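Local coordinates for protein Sso-CP2 metallo-carboxypetidase (Sulfolobus solfataricus, PDB 4MMO) that probably cleaves peptides from the carboxyl end as a zinc-dependent metallo-carboxypeptidase of the M20 family, at residues S103-K106 against G107-M110; T7-E10 against F11-P15; S198-A201 against P202-R205. All coordinates share one frame; numbering follows the deposited sequence.

Overall arrangement
Interactions 1 and 2 are neighbours, their centres about 10 Å apart, one at the zinc-bearing start of helix 102-121 and the other at the end of helix 3-12. Where the two helices touch, Lys106 links them: its NZ probably bonds to Phe11 O, 3.3 Å away, and forms a cation-pi contact with the Phe11 ring. Interaction 1 is buried beside the metal, where amide, hydroxyl and water meet. Interaction 2 is mixed, with leucines turned into the protein and lysines on its more exposed side. Interaction 3 stands apart, its centre about 54 Å from that of interaction 1, in a loop of the dimerisation domain; there backbone bonds and a proline shape a surface covered by the second subunit.

Interaction 1. Residues S103-K106 against G107-M110; sequences SDNK and GTLM
Asn105 and Thr108 meet one helical turn apart, the amide of the first reaching the CB and hydroxyl side of the second. The asparagine side chain uses both ends of its amide. From CB, the first torsion swings CG opposite the backbone nitrogen (chi1 -178°), which sends the amide off beside the residue's own carbonyl carbon. At the tip, OD1 accepts bonds from Asn70 ND2 and from the backbone nitrogen of His71. The other branch, ND2, lies 3.6 Å from Thr108 CB and donates to Glu163 O as well as to a water at 2.8 Å. That water also sits 2.6 Å from Thr108 OG1, a hydroxyl that has a further bond with Ala401 N. From Asn105 on the helical bonding is regular: Leu109 N donates to Asn105 O at 3.1 Å, and Met110 N to Lys106 O at 2.9 Å. The peptide bond between Asp104 and Asn105 is cis, and Asp104 OD1 binds zinc together with His71 and Glu163. Asn105, next to Asp104 in the chain, thus links all three ligand-bearing segments from the second shell, a cis Asp-Asn arrangement familiar from the metal centre of M20 peptidases.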
# COMPACT_ATOMS: atom_id res chain seq x y z
N SER A 103 4.44 15.40 26.22
CA SER A 103 5.87 15.15 26.14
C SER A 103 6.49 15.91 24.97
O SER A 103 7.48 16.62 25.13
CB SER A 103 6.11 13.65 25.98
OG SER A 103 7.49 13.38 25.81
N ASP A 104 5.88 15.76 23.79
CA ASP A 104 6.38 16.35 22.55
C ASP A 104 5.34 17.35 22.03
O ASP A 104 4.42 16.94 21.34
CB ASP A 104 6.59 15.22 21.52
CG ASP A 104 7.04 15.74 20.15
OD1 ASP A 104 7.52 16.89 20.05
OD2 ASP A 104 6.94 14.97 19.17
N ASN A 105 5.48 18.65 22.33
CA ASN A 105 6.63 19.26 22.99
C ASN A 105 6.18 20.41 23.91
O ASN A 105 6.96 21.30 24.24
CB ASN A 105 7.59 19.79 21.90
CG ASN A 105 8.86 20.42 22.45
OD1 ASN A 105 9.22 21.53 22.06
ND2 ASN A 105 9.54 19.72 23.36
N LYS A 106 4.91 20.38 24.33
CA LYS A 106 4.34 21.49 25.09
C LYS A 106 4.79 21.55 26.55
O LYS A 106 5.01 22.64 27.09
CB LYS A 106 2.81 21.46 25.04
CG LYS A 106 2.24 21.71 23.65
CD LYS A 106 0.72 21.79 23.71
CE LYS A 106 0.12 22.09 22.34
NZ LYS A 106 -1.37 22.06 22.39
N GLY A 107 4.87 20.40 27.20
CA GLY A 107 5.30 20.34 28.59
C GLY A 107 6.70 20.92 28.75
O GLY A 107 6.95 21.76 29.61
N THR A 108 7.61 20.47 27.89
CA THR A 108 8.99 20.96 27.92
C THR A 108 9.04 22.44 27.55
O THR A 108 9.83 23.20 28.10
CB THR A 108 9.88 20.16 26.94
OG1 THR A 108 9.80 18.77 27.27
CG2 THR A 108 11.33 20.63 27.02
N LEU A 109 8.18 22.85 26.62
CA LEU A 109 8.14 24.24 26.18
C LEU A 109 7.74 25.14 27.33
O LEU A 109 8.31 26.21 27.53
CB LEU A 109 7.16 24.40 25.01
CG LEU A 109 7.05 25.76 24.31
CD1 LEU A 109 6.41 25.56 22.93
CD2 LEU A 109 6.23 26.78 25.09
N MET A 110 6.75 24.69 28.10
CA MET A 110 6.15 25.51 29.15
C MET A 110 7.03 25.51 30.40
O MET A 110 7.13 26.53 31.09
CB MET A 110 4.76 24.99 29.49
CG MET A 110 3.98 25.87 30.45
SD MET A 110 3.61 27.50 29.79
CE MET A 110 2.51 27.09 28.44
O HOH W 1 9.72 17.53 25.03

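Interaction 2. Residues T7-E10 against F11-P15; sequences TLIE and FLKKP
Phe11 N donates to Thr7 O at 2.9 Å and Leu12 N to Leu8 O at 2.8 Å, the two firm backbone bonds that close a helical turn. Lys13 N is held more loosely, by weak bonds shared between Ile9 O and Glu10 O. Glu10 O also accepts a bond from a water at 2.8 Å, and this water accepts one in turn from Lys14 NZ, 3.2 Å away; a bend at the end of the lysine chain (chi4 -53°) brings the ammonium group to this water. The Glu10 carboxylate has its own partner in Tyr30 OH. Beyond the backbone, the side chains pack. Leu8 CD1 comes against Leu12 CG at 3.8 Å, the two branches crossing at a slant, and Ile9 CG2 rests at the same distance from Lys13 CE, so the aliphatic part of the lysine covers the isoleucine methyl. Replacing Leu12 with an alanine would probably take from Leu8 CD1 its Leu12 partner and open a gap facing Ile97 and Ala90. The result is an amphipathic helix, 3-12, whose apolar side rests on strand 96-98 and helix 102-121, with Lys13 and Lys14 following at its carboxyl-terminal end, on the more open side.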
# COMPACT_ATOMS: atom_id res chain seq x y z
N THR A 7 -1.38 26.53 33.90
CA THR A 7 -1.11 27.09 32.58
C THR A 7 -0.77 25.98 31.58
O THR A 7 -1.15 26.05 30.41
CB THR A 7 0.01 28.13 32.63
OG1 THR A 7 -0.34 29.15 33.57
CG2 THR A 7 0.23 28.77 31.26
N LEU A 8 -0.06 24.96 32.05
CA LEU A 8 0.28 23.84 31.19
C LEU A 8 -0.99 23.13 30.72
O LEU A 8 -1.13 22.82 29.54
CB LEU A 8 1.21 22.85 31.91
CG LEU A 8 1.44 21.51 31.21
CD1 LEU A 8 1.99 21.70 29.81
CD2 LEU A 8 2.38 20.64 32.04
N ILE A 9 -1.91 22.87 31.65
CA ILE A 9 -3.19 22.24 31.34
C ILE A 9 -3.95 23.05 30.30
O ILE A 9 -4.46 22.51 29.33
CB ILE A 9 -4.08 22.11 32.61
CG1 ILE A 9 -3.42 21.19 33.64
CG2 ILE A 9 -5.48 21.58 32.25
CD1 ILE A 9 -3.29 19.74 33.23
N GLU A 10 -4.01 24.36 30.52
CA GLU A 10 -4.66 25.28 29.59
C GLU A 10 -4.04 25.17 28.20
O GLU A 10 -4.75 25.13 27.19
CB GLU A 10 -4.54 26.70 30.13
CG GLU A 10 -5.19 27.78 29.28
CD GLU A 10 -5.02 29.16 29.89
OE1 GLU A 10 -3.89 29.50 30.29
OE2 GLU A 10 -6.03 29.90 29.98
N PHE A 11 -2.71 25.11 28.15
CA PHE A 11 -1.97 25.00 26.90
C PHE A 11 -2.31 23.68 26.20
O PHE A 11 -2.56 23.64 24.99
CB PHE A 11 -0.46 25.04 27.21
CG PHE A 11 0.43 25.24 26.00
CD1 PHE A 11 -0.04 25.80 24.83
CD2 PHE A 11 1.77 24.86 26.07
CE1 PHE A 11 0.80 25.99 23.74
CE2 PHE A 11 2.62 25.05 24.98
CZ PHE A 11 2.13 25.60 23.82
N LEU A 12 -2.32 22.61 26.98
CA LEU A 12 -2.53 21.26 26.47
C LEU A 12 -3.95 21.04 25.93
O LEU A 12 -4.16 20.18 25.08
CB LEU A 12 -2.24 20.24 27.56
CG LEU A 12 -0.76 19.98 27.90
CD1 LEU A 12 -0.65 19.09 29.14
CD2 LEU A 12 -0.04 19.34 26.73
N LYS A 13 -4.91 21.81 26.43
CA LYS A 13 -6.29 21.65 26.02
C LYS A 13 -6.53 22.23 24.63
O LYS A 13 -7.54 21.94 23.99
CB LYS A 13 -7.24 22.30 27.02
CG LYS A 13 -7.50 21.47 28.26
CD LYS A 13 -8.26 22.28 29.30
CE LYS A 13 -8.76 21.40 30.43
NZ LYS A 13 -9.38 22.21 31.52
N LYS A 14 -5.59 23.05 24.16
CA LYS A 14 -5.71 23.65 22.84
C LYS A 14 -5.10 22.73 21.79
O LYS A 14 -3.89 22.50 21.80
CB LYS A 14 -5.03 25.01 22.79
CG LYS A 14 -5.53 25.98 23.84
CD LYS A 14 -5.36 27.42 23.40
CE LYS A 14 -5.76 28.39 24.49
NZ LYS A 14 -7.13 28.12 25.02
N PRO A 15 -5.93 22.20 20.88
CA PRO A 15 -5.33 21.38 19.82
C PRO A 15 -4.52 22.24 18.86
O PRO A 15 -4.75 23.44 18.75
CB PRO A 15 -6.53 20.75 19.13
CG PRO A 15 -7.67 21.64 19.43
CD PRO A 15 -7.40 22.22 20.79
O HOH W 2 -7.45 25.88 27.27

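Interaction 3. Residues S198-A201 against P202-R205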
# COMPACT_ATOMS: atom_id res chain seq x y z
N SER A 198 -6.91 -7.89 -16.08
CA SER A 198 -5.60 -8.55 -16.08
C SER A 198 -5.40 -9.49 -17.26
O SER A 198 -4.28 -9.87 -17.57
CB SER A 198 -5.36 -9.29 -14.76
OG SER A 198 -6.09 -10.50 -14.71
N SER A 199 -6.49 -9.86 -17.93
CA SER A 199 -6.40 -10.68 -19.14
C SER A 199 -5.58 -9.97 -20.23
O SER A 199 -5.09 -10.62 -21.16
CB SER A 199 -7.79 -11.02 -19.66
OG SER A 199 -8.51 -9.85 -19.99
N ASN A 200 -5.44 -8.66 -20.11
CA ASN A 200 -4.62 -7.88 -21.04
C ASN A 200 -3.14 -7.82 -20.66
O ASN A 200 -2.34 -7.20 -21.37
CB ASN A 200 -5.16 -6.45 -21.14
CG ASN A 200 -6.53 -6.39 -21.77
OD1 ASN A 200 -6.67 -6.48 -22.98
ND2 ASN A 200 -7.56 -6.24 -20.94
N ALA A 201 -2.77 -8.47 -19.56
CA ALA A 201 -1.41 -8.37 -19.01
C ALA A 201 -0.28 -8.59 -20.03
O ALA A 201 0.76 -7.94 -19.94
CB ALA A 201 -1.25 -9.32 -17.83
N PRO A 202 -0.48 -9.51 -21.00
CA PRO A 202 0.61 -9.72 -21.96
C PRO A 202 0.87 -8.52 -22.88
O PRO A 202 1.94 -8.45 -23.49
CB PRO A 202 0.13 -10.92 -22.78
CG PRO A 202 -0.88 -11.60 -21.92
CD PRO A 202 -1.55 -10.51 -21.14
N LEU A 203 -0.08 -7.58 -22.96
CA LEU A 203 0.02 -6.47 -23.90
C LEU A 203 0.66 -5.21 -23.32
O LEU A 203 1.07 -4.32 -24.07
CB LEU A 203 -1.38 -6.11 -24.42
CG LEU A 203 -2.20 -7.22 -25.08
CD1 LEU A 203 -3.46 -6.63 -25.69
CD2 LEU A 203 -1.39 -7.95 -26.14
N VAL A 204 0.75 -5.13 -21.99
CA VAL A 204 1.19 -3.90 -21.33
C VAL A 204 2.19 -4.15 -20.22
O VAL A 204 2.35 -5.27 -19.73
CB VAL A 204 -0.00 -3.14 -20.73
CG1 VAL A 204 -0.95 -2.67 -21.83
CG2 VAL A 204 -0.74 -4.02 -19.73
N ARG A 205 2.87 -3.08 -19.82
CA ARG A 205 3.70 -3.10 -18.62
C ARG A 205 2.80 -2.92 -17.40
O ARG A 205 1.79 -2.22 -17.47
CB ARG A 205 4.74 -1.99 -18.66
CG ARG A 205 5.74 -2.11 -19.80
CD ARG A 205 7.01 -1.32 -19.50
NE ARG A 205 7.74 -1.89 -18.37
CZ ARG A 205 8.66 -2.84 -18.47
NH1 ARG A 205 8.99 -3.34 -19.66
NH2 ARG A 205 9.27 -3.29 -17.39
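Asn200 O takes a bond from Leu203 N, 2.8 Å away and nearly straight at 162°, as the chain coils in i to i+3 turns: Ala201 N bonds to Ser198 O before it, and Val204 N reaches Ala201 O after it only weakly, at 3.5 Å. This is a run of 3-10-like turns, in the loop between strand 196-197 and helix 207-218 of the M20 dimerisation domain. The principle it illustrates is that a carbonyl can accept a bond from a donor well off its plane, for Leu203 N is tilted 34° from that of the Asn200 carbonyl. Side chains gather round the same oxygen: Leu203 CB approaches it to 3.4 Å, and Val204 CG2, set between its own backbone nitrogen and carbonyl carbon (chi1 -64° for CG1), stands at 3.9 Å. The Asn200 amide turns back along the chain, where ND2 bonds to His197 O. Outward, the loop meets the second subunit: Ser198 OG bonds to Arg311 and Asp309 of that chain, and Pro202 and Val204 pack on its Thr281 and Phe261. Arg205 leaves the turn to form a salt bridge with Asp210. Pro202 has no N-H to give, and its ring instead makes contact through CD, 3.5 Å from Ser199 O and equally 3.5 Å from Ala201 CB.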